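Local coordinates for pyoverdine biosynthesis protein PvcB (Pseudomonas aeruginosa, PDB 4YLM) that catalyses the iron- and 2-oxoglutarate-dependent oxidation of tyrosine isonitrile in the biosynthesis of paerucumarin, at residues A[88-93]-A[275-280]; A[119-124]-A[283-288]; A[144-149]-A[194-199]; A[159-164]-A[225-230]; A[185-190]-A[255-260]. All coordinates share one frame; numbering follows the deposited sequence.

Contacts 1 and 2 share strand 272-286 and lie in one mixed sheet, both partly buried; strand 120-131, which enters contact 2, also neighbours contact 1. Contacts 3, 4 and 5 are buried, contact 4 although about 22 Å (centre to centre) from the middle of the chain. Contacts 3 and 5 take different parts of one hairpin, strand 193-195 and the loop after 184-186, and meet where T146 OG1 bonds to T258 O. Contact 4 joins two helices and touches contact 3 through W161 and L228. Chemistry follows place: strand pairing with charged side chains in contacts 1 and 2, polar networks in contacts 3 and 5, mostly apolar packing with one indole bond in contact 4.

Contact 1: A[88-93]-A[275-280]; sequences GAVLEL and RRVHIH
R276 holds its guanidinium against L91: methyl CD2 of L91 stands over the centre of one face, 3.5 Å from R276 CZ, while CE1 of H278 lies over the centre of the opposite face. CG of R276 leaves anti to the backbone N (chi1 -179°), and the chain then bends at chi2 and chi3 on its way to this slot. The same two residues form a hydrogen-bonded antiparallel pair, L91 N giving to R276 O at 2.8 Å and R276 N to L91 O at 2.9 Å. These bonds join strand 91-95 to strand 272-286 in the jelly-roll core of the TauD/TfdA fold. On the other face of the sheet R275, extended from CG to NE, runs beside E92 and points the same way. Its NE is 2.9 Å from E92 OE2 and 3.1 Å from OE1, both oxygens using syn lone pairs. The OE1 bond is the straighter (161°); OE2 is tilted from the guanidinium plane. H273 NE2 also bonds to E92 OE1. V90 adds CG1 against R275 CG at 3.6 Å and CG2 against V277 CG2. One N-H shared by two oxygens, with the planes 76° apart, makes a forked salt bridge. R276, flanked by L91 and H278, instead reaches D114, assigned as an iron ligand and bonded by H278, through a long, weak ion pair, which would probably add positive charge beside the metal site.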
# COMPACT_ATOMS: atom_id res chain seq x y z
N GLY A 88 -9.86 -10.78 -26.22
CA GLY A 88 -9.50 -11.21 -24.87
C GLY A 88 -8.69 -10.15 -24.13
O GLY A 88 -8.90 -8.96 -24.33
N ALA A 89 -7.74 -10.59 -23.31
CA ALA A 89 -6.96 -9.68 -22.47
C ALA A 89 -5.71 -9.13 -23.16
O ALA A 89 -5.37 -7.96 -22.99
CB ALA A 89 -6.57 -10.38 -21.16
N VAL A 90 -5.04 -9.97 -23.95
CA VAL A 90 -3.71 -9.65 -24.46
C VAL A 90 -3.66 -9.28 -25.94
O VAL A 90 -4.03 -10.08 -26.82
CB VAL A 90 -2.75 -10.84 -24.23
CG1 VAL A 90 -1.41 -10.60 -24.91
CG2 VAL A 90 -2.56 -11.10 -22.74
N LEU A 91 -3.19 -8.07 -26.23
CA LEU A 91 -2.89 -7.68 -27.61
C LEU A 91 -1.47 -8.12 -27.96
O LEU A 91 -0.52 -7.76 -27.25
CB LEU A 91 -3.02 -6.16 -27.79
CG LEU A 91 -2.63 -5.61 -29.17
CD1 LEU A 91 -3.62 -6.07 -30.22
CD2 LEU A 91 -2.53 -4.08 -29.15
N GLU A 92 -1.32 -8.92 -29.01
CA GLU A 92 0.01 -9.38 -29.46
C GLU A 92 0.62 -8.34 -30.37
O GLU A 92 -0.01 -7.88 -31.31
CB GLU A 92 -0.10 -10.71 -30.22
CG GLU A 92 -0.66 -11.86 -29.39
CD GLU A 92 0.36 -12.43 -28.40
OE1 GLU A 92 1.58 -12.36 -28.66
OE2 GLU A 92 -0.07 -12.96 -27.36
N LEU A 93 1.87 -7.95 -30.10
CA LEU A 93 2.53 -6.93 -30.92
C LEU A 93 3.85 -7.49 -31.39
O LEU A 93 4.86 -7.41 -30.68
CB LEU A 93 2.75 -5.63 -30.13
CG LEU A 93 1.50 -4.86 -29.69
CD1 LEU A 93 1.83 -3.89 -28.56
CD2 LEU A 93 0.86 -4.12 -30.86
N ARG A 275 3.54 -7.85 -25.59
CA ARG A 275 2.16 -8.18 -25.27
C ARG A 275 1.59 -7.09 -24.38
O ARG A 275 2.22 -6.71 -23.39
CB ARG A 275 2.08 -9.53 -24.56
CG ARG A 275 2.17 -10.72 -25.52
CD ARG A 275 2.23 -12.05 -24.80
NE ARG A 275 2.32 -13.11 -25.79
CZ ARG A 275 2.94 -14.27 -25.62
NH1 ARG A 275 3.52 -14.57 -24.46
NH2 ARG A 275 2.97 -15.15 -26.62
N ARG A 276 0.41 -6.57 -24.72
CA ARG A 276 -0.19 -5.49 -23.94
C ARG A 276 -1.55 -5.85 -23.37
O ARG A 276 -2.41 -6.41 -24.07
CB ARG A 276 -0.32 -4.22 -24.78
CG ARG A 276 -0.93 -3.04 -24.01
CD ARG A 276 -1.76 -2.14 -24.92
NE ARG A 276 -2.99 -2.79 -25.33
CZ ARG A 276 -3.76 -2.37 -26.34
NH1 ARG A 276 -3.40 -1.30 -27.03
NH2 ARG A 276 -4.87 -3.02 -26.65
N VAL A 277 -1.75 -5.51 -22.10
CA VAL A 277 -3.02 -5.66 -21.40
C VAL A 277 -3.44 -4.31 -20.82
O VAL A 277 -2.59 -3.56 -20.31
CB VAL A 277 -2.89 -6.69 -20.25
CG1 VAL A 277 -4.22 -6.84 -19.48
CG2 VAL A 277 -2.40 -8.04 -20.80
N HIS A 278 -4.72 -3.98 -20.94
CA HIS A 278 -5.27 -2.76 -20.36
C HIS A 278 -5.91 -3.07 -19.01
O HIS A 278 -6.54 -4.11 -18.85
CB HIS A 278 -6.34 -2.19 -21.29
CG HIS A 278 -5.80 -1.38 -22.43
ND1 HIS A 278 -6.35 -1.43 -23.69
CD2 HIS A 278 -4.80 -0.46 -22.48
CE1 HIS A 278 -5.69 -0.59 -24.49
NE2 HIS A 278 -4.75 0.00 -23.78
N ILE A 279 -5.75 -2.17 -18.04
CA ILE A 279 -6.38 -2.33 -16.73
C ILE A 279 -7.31 -1.16 -16.51
O ILE A 279 -6.91 -0.01 -16.68
CB ILE A 279 -5.34 -2.34 -15.59
CG1 ILE A 279 -4.21 -3.33 -15.90
CG2 ILE A 279 -6.02 -2.60 -14.22
CD1 ILE A 279 -4.64 -4.77 -15.92
N HIS A 280 -8.56 -1.44 -16.14
CA HIS A 280 -9.54 -0.40 -15.90
C HIS A 280 -9.13 0.46 -14.72
O HIS A 280 -8.40 0.01 -13.83
CB HIS A 280 -10.90 -1.03 -15.56
CG HIS A 280 -11.72 -1.39 -16.77
ND1 HIS A 280 -12.17 -0.45 -17.67
CD2 HIS A 280 -12.18 -2.58 -17.21
CE1 HIS A 280 -12.87 -1.05 -18.61
NE2 HIS A 280 -12.90 -2.34 -18.35
O HOH W 1 -6.56 -5.68 -22.32

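Contact 2: A[119-124]-A[283-288]; sequences ETVPEF and PALRNP
T120 and R286 face each other as a non-hydrogen-bonded antiparallel pair near one end of the jelly-roll sheet, where the ends 120-122 and 284-286 of strands 120-131 and 272-286 are only weakly bonded. Further along, E123 and F124 both face I279 in a classic beta bulge, and the chain turns a corner. Backbone bonds come first. V121 N gives to L285 O at 2.9 Å, and N287 N gives to E119 O at 2.9 Å; the second is straight (179°), although its donor stands well above the carbonyl plane. Across the V121/L285 pair a water replaces a direct return bond, donating to V121 O at 2.7 Å and accepting from L285 N. A CA-H...O contact from T120 CA to L285 O (3.2 Å) adds to the grip on that carbonyl. Apolar contact is carried by V121: its CB meets L285 CD2 at 4.0 Å, and its CG2, anti to the carbonyl carbon, presses on the amide carbon CG of N287. That amide is held by the carbonyls of M116 and L118 through ND2, and by H289 N through OD1. Charge enters more loosely. E119, salt-bridged to R292, crosses R286 obliquely with carboxylate and guanidinium planes 69° apart. E119 OE2 lies 4.1 Å from R286 NE, well out of the guanidinium plane, with no N-H aimed at it.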
# COMPACT_ATOMS: atom_id res chain seq x y z
N GLU A 119 -15.65 3.52 -25.15
CA GLU A 119 -16.67 3.89 -24.18
C GLU A 119 -16.06 4.05 -22.79
O GLU A 119 -16.55 4.83 -21.97
CB GLU A 119 -17.79 2.84 -24.15
CG GLU A 119 -18.86 3.11 -23.09
CD GLU A 119 -19.68 4.36 -23.37
OE1 GLU A 119 -19.70 4.82 -24.54
OE2 GLU A 119 -20.30 4.89 -22.43
N THR A 120 -15.00 3.30 -22.51
CA THR A 120 -14.28 3.39 -21.24
C THR A 120 -12.78 3.49 -21.48
O THR A 120 -12.25 2.92 -22.44
CB THR A 120 -14.57 2.20 -20.32
OG1 THR A 120 -14.02 1.01 -20.90
CG2 THR A 120 -16.06 2.01 -20.13
N VAL A 121 -12.10 4.22 -20.60
CA VAL A 121 -10.68 4.53 -20.76
C VAL A 121 -9.86 3.75 -19.72
O VAL A 121 -10.15 3.82 -18.53
CB VAL A 121 -10.44 6.07 -20.62
CG1 VAL A 121 -8.97 6.42 -20.70
CG2 VAL A 121 -11.24 6.83 -21.69
N PRO A 122 -8.87 2.98 -20.17
CA PRO A 122 -8.10 2.19 -19.20
C PRO A 122 -7.17 3.09 -18.39
O PRO A 122 -6.65 4.05 -18.94
CB PRO A 122 -7.27 1.26 -20.09
CG PRO A 122 -7.08 2.05 -21.36
CD PRO A 122 -8.35 2.84 -21.55
N GLU A 123 -6.94 2.77 -17.12
CA GLU A 123 -5.97 3.54 -16.34
C GLU A 123 -4.53 3.16 -16.69
O GLU A 123 -3.67 4.03 -16.80
CB GLU A 123 -6.21 3.42 -14.82
CG GLU A 123 -5.19 4.21 -13.99
CD GLU A 123 -5.56 4.35 -12.51
OE1 GLU A 123 -6.45 3.60 -12.04
OE2 GLU A 123 -4.97 5.21 -11.83
N PHE A 124 -4.27 1.86 -16.85
CA PHE A 124 -2.92 1.38 -17.08
C PHE A 124 -2.78 0.57 -18.37
O PHE A 124 -3.71 -0.17 -18.75
CB PHE A 124 -2.45 0.46 -15.94
CG PHE A 124 -2.47 1.10 -14.57
CD1 PHE A 124 -1.61 2.15 -14.25
CD2 PHE A 124 -3.35 0.64 -13.60
CE1 PHE A 124 -1.63 2.74 -12.97
CE2 PHE A 124 -3.38 1.22 -12.32
CZ PHE A 124 -2.52 2.26 -12.01
N PRO A 283 -13.38 2.96 -9.94
CA PRO A 283 -13.88 1.91 -10.82
C PRO A 283 -13.74 2.33 -12.28
O PRO A 283 -13.20 3.40 -12.57
CB PRO A 283 -15.36 1.83 -10.43
CG PRO A 283 -15.71 3.27 -10.13
CD PRO A 283 -14.45 3.89 -9.52
N ALA A 284 -14.23 1.50 -13.19
CA ALA A 284 -14.03 1.75 -14.62
C ALA A 284 -14.36 3.20 -14.99
O ALA A 284 -15.32 3.78 -14.50
CB ALA A 284 -14.83 0.76 -15.46
N LEU A 285 -13.55 3.78 -15.88
CA LEU A 285 -13.69 5.19 -16.23
C LEU A 285 -14.46 5.40 -17.54
O LEU A 285 -13.96 5.11 -18.62
CB LEU A 285 -12.31 5.85 -16.37
CG LEU A 285 -12.31 7.28 -16.90
CD1 LEU A 285 -13.12 8.19 -15.99
CD2 LEU A 285 -10.88 7.81 -17.05
N ARG A 286 -15.68 5.92 -17.43
CA ARG A 286 -16.44 6.29 -18.61
C ARG A 286 -15.68 7.39 -19.36
O ARG A 286 -15.26 8.38 -18.75
CB ARG A 286 -17.82 6.79 -18.20
CG ARG A 286 -18.71 7.23 -19.33
CD ARG A 286 -20.07 7.64 -18.80
NE ARG A 286 -20.99 8.06 -19.86
CZ ARG A 286 -21.14 9.32 -20.25
NH1 ARG A 286 -20.43 10.28 -19.68
NH2 ARG A 286 -22.00 9.61 -21.22
N ASN A 287 -15.50 7.21 -20.66
CA ASN A 287 -14.77 8.18 -21.48
C ASN A 287 -15.48 9.53 -21.49
O ASN A 287 -16.58 9.64 -22.03
CB ASN A 287 -14.61 7.67 -22.91
CG ASN A 287 -13.68 8.54 -23.74
OD1 ASN A 287 -13.32 9.65 -23.35
ND2 ASN A 287 -13.30 8.04 -24.91
N PRO A 288 -14.85 10.56 -20.89
CA PRO A 288 -15.47 11.89 -20.82
C PRO A 288 -15.36 12.66 -22.13
O PRO A 288 -15.97 13.73 -22.24
CB PRO A 288 -14.65 12.59 -19.73
CG PRO A 288 -13.30 11.96 -19.83
CD PRO A 288 -13.56 10.51 -20.19
O HOH W 2 -11.52 2.26 -16.87

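Contact 3: A[144-149]-A[194-199]; sequences SSTPAA and ILRFCE
T146 puts its methyl CG2 at the edge of the R196 guanidinium, near its plane and 4.2 Å from NH2. Here the N-capped first turn of helix 146-152 packs on strand 193-195, which pairs with 184-186 in an antiparallel hairpin of this TauD/TfdA-family fold. In the plane of the same flat group L195 O takes the hydrogen of R196 NE, the two atoms 2.7 Å apart. A weak second bond to that oxygen comes from NH2. NH1 and NH2 bond to N256 O and L259 O, so backbone carbonyls hold the guanidinium. The nearby F197 ring has E199 CA over one face, offset toward the rim. S145 is the N-cap, its OG accepting from A148 N. T146 OG1, between the backbone N and the carbonyl carbon (chi1 64°), accepts from L195 N at 3.0 Å in a nearly straight bond (171°) and also bonds to T258 O. T146 and L195 slide past each other in opposite directions, CB to CB 3.6 Å. One turn on, A149 CB meets L195 CD1 at 4.0 Å.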
# COMPACT_ATOMS: atom_id res chain seq x y z
N SER A 144 5.56 10.44 -22.65
CA SER A 144 5.74 11.81 -22.17
C SER A 144 4.88 12.06 -20.96
O SER A 144 3.68 11.76 -20.97
CB SER A 144 5.36 12.83 -23.26
OG SER A 144 6.36 12.89 -24.25
N SER A 145 5.48 12.65 -19.93
CA SER A 145 4.72 13.04 -18.74
C SER A 145 4.06 14.39 -18.97
O SER A 145 4.75 15.39 -19.18
CB SER A 145 5.67 13.14 -17.54
OG SER A 145 5.10 13.96 -16.53
N THR A 146 2.74 14.44 -18.96
CA THR A 146 2.09 15.70 -19.28
C THR A 146 2.26 16.74 -18.17
O THR A 146 2.33 17.93 -18.45
CB THR A 146 0.62 15.55 -19.75
OG1 THR A 146 -0.19 15.01 -18.70
CG2 THR A 146 0.55 14.63 -20.98
N PRO A 147 2.33 16.30 -16.90
CA PRO A 147 2.63 17.30 -15.85
C PRO A 147 4.02 17.91 -16.02
O PRO A 147 4.18 19.10 -15.76
CB PRO A 147 2.53 16.50 -14.54
CG PRO A 147 1.54 15.36 -14.88
CD PRO A 147 1.91 15.00 -16.33
N ALA A 148 5.01 17.12 -16.43
CA ALA A 148 6.34 17.68 -16.69
C ALA A 148 6.27 18.73 -17.81
O ALA A 148 6.84 19.81 -17.69
CB ALA A 148 7.33 16.60 -17.04
N ALA A 149 5.57 18.40 -18.90
CA ALA A 149 5.41 19.34 -20.01
C ALA A 149 4.77 20.64 -19.52
O ALA A 149 5.17 21.74 -19.93
CB ALA A 149 4.58 18.71 -21.13
N ILE A 194 -3.25 17.84 -16.10
CA ILE A 194 -2.61 17.00 -17.11
C ILE A 194 -2.88 17.61 -18.49
O ILE A 194 -3.63 18.57 -18.61
CB ILE A 194 -3.21 15.58 -17.11
CG1 ILE A 194 -4.73 15.65 -17.32
CG2 ILE A 194 -2.84 14.80 -15.80
CD1 ILE A 194 -5.38 14.27 -17.65
N LEU A 195 -2.28 17.03 -19.52
CA LEU A 195 -2.64 17.36 -20.89
C LEU A 195 -3.32 16.16 -21.54
O LEU A 195 -2.94 15.01 -21.28
CB LEU A 195 -1.40 17.74 -21.70
CG LEU A 195 -0.52 18.89 -21.19
CD1 LEU A 195 0.72 19.03 -22.05
CD2 LEU A 195 -1.31 20.21 -21.18
N ARG A 196 -4.33 16.43 -22.36
CA ARG A 196 -4.87 15.41 -23.27
C ARG A 196 -4.71 15.97 -24.68
O ARG A 196 -5.34 16.96 -25.02
CB ARG A 196 -6.34 15.11 -22.97
CG ARG A 196 -6.60 14.46 -21.61
CD ARG A 196 -6.06 13.01 -21.53
NE ARG A 196 -4.63 12.95 -21.24
CZ ARG A 196 -3.95 11.83 -21.00
NH1 ARG A 196 -4.58 10.65 -21.03
NH2 ARG A 196 -2.65 11.87 -20.74
N PHE A 197 -3.84 15.36 -25.47
CA PHE A 197 -3.48 15.87 -26.77
C PHE A 197 -3.24 14.68 -27.67
O PHE A 197 -2.52 13.76 -27.28
CB PHE A 197 -2.21 16.71 -26.64
CG PHE A 197 -1.62 17.19 -27.95
CD1 PHE A 197 -2.40 17.86 -28.89
CD2 PHE A 197 -0.27 17.04 -28.21
CE1 PHE A 197 -1.85 18.32 -30.08
CE2 PHE A 197 0.30 17.51 -29.39
CZ PHE A 197 -0.49 18.15 -30.32
N CYS A 198 -3.87 14.66 -28.84
CA CYS A 198 -3.53 13.67 -29.86
C CYS A 198 -2.77 14.42 -30.94
O CYS A 198 -3.31 15.32 -31.58
CB CYS A 198 -4.79 12.99 -30.42
SG CYS A 198 -4.43 11.66 -31.63
N GLU A 199 -1.51 14.07 -31.12
CA GLU A 199 -0.61 14.82 -31.98
C GLU A 199 -0.81 14.44 -33.45
O GLU A 199 -1.00 13.27 -33.76
CB GLU A 199 0.84 14.56 -31.56
CG GLU A 199 1.87 15.32 -32.36
CD GLU A 199 3.28 14.83 -32.11
OE1 GLU A 199 3.44 13.78 -31.44
OE2 GLU A 199 4.23 15.49 -32.60

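Contact 4: A[159-164]-A[225-230]; sequences ELWRRA and GELLAS
W161 and S230 meet through two chi1 settings: W161 has CG anti to the carbonyl carbon, and S230 has OG between the backbone N and the carbonyl carbon (chi1 62°). The indole NE1 then gives its hydrogen to S230 OG at 2.9 Å, almost straight (174°) and in the ring plane. Beside this bond the same ring edge meets the backbone, W161 CZ2 lying 3.5 Å from S230 O in plane. This is packing between helices 155-163 and 224-235, whose local axes run 10.2 Å apart at closest approach and cross at -109°. L227 carries most of the apolar contact from helix 224-235. Its CD1 comes obliquely to W161 CD1 at 3.7 Å, and its CD2 touches A164 CB at 3.8 Å. L160 sets CD2 against the backbone of L227, 3.7 Å from L227 N. That methyl also meets CG of the exposed E226 at 4.1 Å. W161 packs further on L231 and C234 of helix 224-235, while L227 leans on Y216 of strand 215-217, all away from the iron-binding residues.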
# COMPACT_ATOMS: atom_id res chain seq x y z
N GLU A 159 -1.02 30.06 -21.53
CA GLU A 159 -2.26 30.78 -21.84
C GLU A 159 -2.92 30.25 -23.11
O GLU A 159 -4.14 30.06 -23.16
CB GLU A 159 -1.99 32.29 -21.98
N LEU A 160 -2.13 30.02 -24.14
CA LEU A 160 -2.64 29.42 -25.37
C LEU A 160 -3.23 28.02 -25.13
O LEU A 160 -4.35 27.72 -25.54
CB LEU A 160 -1.54 29.38 -26.44
CG LEU A 160 -1.95 29.02 -27.88
CD1 LEU A 160 -2.91 30.07 -28.45
CD2 LEU A 160 -0.72 28.88 -28.77
N TRP A 161 -2.47 27.15 -24.45
CA TRP A 161 -2.93 25.79 -24.19
C TRP A 161 -4.28 25.78 -23.49
O TRP A 161 -5.16 24.98 -23.81
CB TRP A 161 -1.93 25.02 -23.33
CG TRP A 161 -0.61 24.80 -23.96
CD1 TRP A 161 -0.20 25.23 -25.18
CD2 TRP A 161 0.50 24.08 -23.39
NE1 TRP A 161 1.10 24.84 -25.41
CE2 TRP A 161 1.55 24.13 -24.32
CE3 TRP A 161 0.70 23.40 -22.18
CZ2 TRP A 161 2.78 23.53 -24.09
CZ3 TRP A 161 1.92 22.82 -21.95
CH2 TRP A 161 2.94 22.88 -22.90
N ARG A 162 -4.43 26.68 -22.53
CA ARG A 162 -5.63 26.72 -21.69
C ARG A 162 -6.91 27.07 -22.43
O ARG A 162 -8.00 26.77 -21.96
CB ARG A 162 -5.43 27.67 -20.51
CG ARG A 162 -4.51 27.11 -19.43
CD ARG A 162 -4.23 28.14 -18.37
NE ARG A 162 -3.50 27.59 -17.23
CZ ARG A 162 -2.74 28.31 -16.41
NH1 ARG A 162 -2.60 29.61 -16.61
NH2 ARG A 162 -2.12 27.73 -15.39
N ARG A 163 -6.80 27.73 -23.58
CA ARG A 163 -8.03 28.02 -24.33
C ARG A 163 -8.28 27.04 -25.48
O ARG A 163 -9.36 27.05 -26.07
CB ARG A 163 -8.12 29.49 -24.75
CG ARG A 163 -6.86 30.11 -25.34
CD ARG A 163 -7.01 31.64 -25.44
NE ARG A 163 -6.10 32.24 -26.41
CZ ARG A 163 -6.44 32.58 -27.65
NH1 ARG A 163 -7.69 32.39 -28.08
NH2 ARG A 163 -5.54 33.11 -28.47
N ALA A 164 -7.31 26.17 -25.74
CA ALA A 164 -7.40 25.23 -26.85
C ALA A 164 -8.14 23.92 -26.52
O ALA A 164 -8.06 23.41 -25.41
CB ALA A 164 -6.01 24.93 -27.40
N GLY A 225 -0.43 26.73 -35.61
CA GLY A 225 0.98 26.42 -35.75
C GLY A 225 1.75 26.56 -34.45
O GLY A 225 2.65 25.77 -34.17
N GLU A 226 1.40 27.56 -33.66
CA GLU A 226 2.12 27.83 -32.42
C GLU A 226 1.69 26.88 -31.29
O GLU A 226 2.49 26.55 -30.42
CB GLU A 226 1.94 29.28 -31.98
CG GLU A 226 2.76 29.64 -30.74
CD GLU A 226 4.21 29.16 -30.83
OE1 GLU A 226 4.80 29.21 -31.94
OE2 GLU A 226 4.76 28.72 -29.79
N LEU A 227 0.42 26.48 -31.30
CA LEU A 227 -0.07 25.51 -30.34
C LEU A 227 0.75 24.24 -30.51
O LEU A 227 1.33 23.73 -29.54
CB LEU A 227 -1.55 25.23 -30.58
CG LEU A 227 -2.18 24.13 -29.70
CD1 LEU A 227 -2.16 24.55 -28.23
CD2 LEU A 227 -3.60 23.81 -30.16
N LEU A 228 0.80 23.74 -31.74
CA LEU A 228 1.49 22.49 -32.03
C LEU A 228 2.98 22.55 -31.71
O LEU A 228 3.54 21.60 -31.17
CB LEU A 228 1.29 22.06 -33.48
CG LEU A 228 -0.14 21.77 -33.93
CD1 LEU A 228 -0.13 21.14 -35.32
CD2 LEU A 228 -0.85 20.86 -32.93
N ALA A 229 3.61 23.66 -32.06
CA ALA A 229 5.05 23.80 -31.85
C ALA A 229 5.39 23.80 -30.36
O ALA A 229 6.38 23.20 -29.95
CB ALA A 229 5.56 25.09 -32.49
N SER A 230 4.58 24.49 -29.57
CA SER A 230 4.85 24.67 -28.16
C SER A 230 4.54 23.38 -27.40
O SER A 230 5.28 22.99 -26.52
CB SER A 230 4.02 25.83 -27.60
OG SER A 230 2.64 25.56 -27.73

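Contact 5: A[185-190]-A[255-260]; sequences ERHPRR and DNLTLL
D255 OD2 is gripped by R190 NH2 in a salt bridge at 3.3 Å, by T258 OG1 at 2.7 Å from above the carboxylate plane, and by H56 ND1. Arginine and acid meet tip to tip, OD2 at the guanidinium edge. The other oxygen, OD1, accepts from L257 N at 3.1 Å, which makes an Asx turn, and from a water at 2.7 Å. That water also accepts from R190 NH2 and lies 2.8 Å from H187 NE2, in the imidazole plane. ND1 of the same ring accepts from R189 N and R190 N, which should limit its rotation, though both donors are tilted from the plane. The L257 and H187 side chains cross at about a right angle, L257 CB 3.4 Å from H187 NE2. R190 NH1 bonds to R53 O, and R190 packs on E42 of the second subunit. The loop after strand 184-186 packs on the turn linking strands 251-255 and 259-263; L257 touches V121 of strand 120-131, and P188 touches L285 of strand 272-286.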
# COMPACT_ATOMS: atom_id res chain seq x y z
N GLU A 185 -6.32 19.43 -19.13
CA GLU A 185 -7.39 18.72 -18.43
C GLU A 185 -7.05 18.59 -16.95
O GLU A 185 -5.98 18.99 -16.51
CB GLU A 185 -7.57 17.32 -19.03
CG GLU A 185 -8.72 17.18 -20.02
CD GLU A 185 -10.08 17.22 -19.34
OE1 GLU A 185 -11.06 16.80 -19.99
OE2 GLU A 185 -10.16 17.67 -18.18
N ARG A 186 -7.99 18.03 -16.18
CA ARG A 186 -7.69 17.58 -14.84
C ARG A 186 -7.65 16.06 -14.86
O ARG A 186 -8.38 15.42 -15.62
CB ARG A 186 -8.74 18.07 -13.84
CG ARG A 186 -10.13 17.52 -14.08
CD ARG A 186 -11.11 18.14 -13.11
NE ARG A 186 -12.45 17.57 -13.20
CZ ARG A 186 -13.55 18.27 -13.45
NH1 ARG A 186 -13.47 19.59 -13.65
NH2 ARG A 186 -14.73 17.67 -13.49
N HIS A 187 -6.77 15.47 -14.06
CA HIS A 187 -6.76 14.02 -13.97
C HIS A 187 -8.16 13.59 -13.56
O HIS A 187 -8.74 14.15 -12.62
CB HIS A 187 -5.73 13.54 -12.95
CG HIS A 187 -5.58 12.05 -12.91
ND1 HIS A 187 -6.51 11.23 -12.30
CD2 HIS A 187 -4.62 11.23 -13.41
CE1 HIS A 187 -6.12 9.97 -12.41
NE2 HIS A 187 -4.98 9.95 -13.08
N PRO A 188 -8.73 12.61 -14.27
CA PRO A 188 -10.15 12.27 -14.08
C PRO A 188 -10.48 11.58 -12.76
O PRO A 188 -11.66 11.42 -12.45
CB PRO A 188 -10.45 11.35 -15.28
CG PRO A 188 -9.11 10.74 -15.63
CD PRO A 188 -8.11 11.86 -15.38
N ARG A 189 -9.48 11.18 -11.97
CA ARG A 189 -9.76 10.63 -10.65
C ARG A 189 -9.08 11.45 -9.56
O ARG A 189 -9.61 11.60 -8.47
CB ARG A 189 -9.32 9.16 -10.55
CG ARG A 189 -10.22 8.21 -11.33
CD ARG A 189 -11.62 8.22 -10.70
NE ARG A 189 -12.66 7.82 -11.64
CZ ARG A 189 -12.97 6.55 -11.90
NH1 ARG A 189 -12.31 5.59 -11.28
NH2 ARG A 189 -13.94 6.26 -12.77
N ARG A 190 -7.91 12.00 -9.87
CA ARG A 190 -7.03 12.54 -8.84
C ARG A 190 -6.79 14.04 -8.96
O ARG A 190 -6.01 14.61 -8.21
CB ARG A 190 -5.71 11.76 -8.84
CG ARG A 190 -5.87 10.30 -8.42
CD ARG A 190 -4.50 9.63 -8.31
NE ARG A 190 -3.92 9.31 -9.61
CZ ARG A 190 -2.62 9.37 -9.88
NH1 ARG A 190 -1.77 9.81 -8.95
NH2 ARG A 190 -2.15 9.01 -11.07
N ASP A 255 1.01 4.71 -16.72
CA ASP A 255 -0.17 5.45 -16.29
C ASP A 255 -0.76 6.18 -17.50
O ASP A 255 -0.36 7.30 -17.83
CB ASP A 255 0.24 6.46 -15.18
CG ASP A 255 -0.90 7.33 -14.69
OD1 ASP A 255 -2.07 7.14 -15.10
OD2 ASP A 255 -0.62 8.24 -13.85
N ASN A 256 -1.71 5.53 -18.17
CA ASN A 256 -2.36 6.07 -19.36
C ASN A 256 -3.18 7.34 -19.11
O ASN A 256 -3.53 8.04 -20.05
CB ASN A 256 -3.24 4.98 -20.00
CG ASN A 256 -3.93 5.45 -21.27
OD1 ASN A 256 -3.29 5.79 -22.28
ND2 ASN A 256 -5.26 5.45 -21.24
N LEU A 257 -3.50 7.63 -17.84
CA LEU A 257 -4.32 8.81 -17.52
C LEU A 257 -3.47 10.08 -17.40
O LEU A 257 -4.00 11.20 -17.43
CB LEU A 257 -5.14 8.60 -16.23
CG LEU A 257 -6.04 7.35 -16.21
CD1 LEU A 257 -6.89 7.31 -14.93
CD2 LEU A 257 -6.95 7.32 -17.46
N THR A 258 -2.16 9.91 -17.28
CA THR A 258 -1.23 11.01 -17.06
C THR A 258 -0.25 11.17 -18.23
O THR A 258 0.08 12.28 -18.63
CB THR A 258 -0.41 10.79 -15.78
OG1 THR A 258 -1.30 10.69 -14.66
CG2 THR A 258 0.57 11.95 -15.53
N LEU A 259 0.22 10.05 -18.77
CA LEU A 259 1.18 10.09 -19.87
C LEU A 259 0.46 10.17 -21.21
O LEU A 259 -0.73 9.90 -21.31
CB LEU A 259 2.04 8.82 -19.90
CG LEU A 259 2.75 8.44 -18.60
CD1 LEU A 259 3.45 7.11 -18.83
CD2 LEU A 259 3.74 9.53 -18.21
N LEU A 260 1.23 10.55 -22.23
CA LEU A 260 0.88 10.28 -23.62
C LEU A 260 1.97 9.36 -24.11
O LEU A 260 3.07 9.35 -23.55
CB LEU A 260 0.86 11.56 -24.46
CG LEU A 260 -0.14 12.62 -23.99
CD1 LEU A 260 0.01 13.94 -24.77
CD2 LEU A 260 -1.57 12.08 -24.08
O HOH W 3 -3.75 7.45 -12.95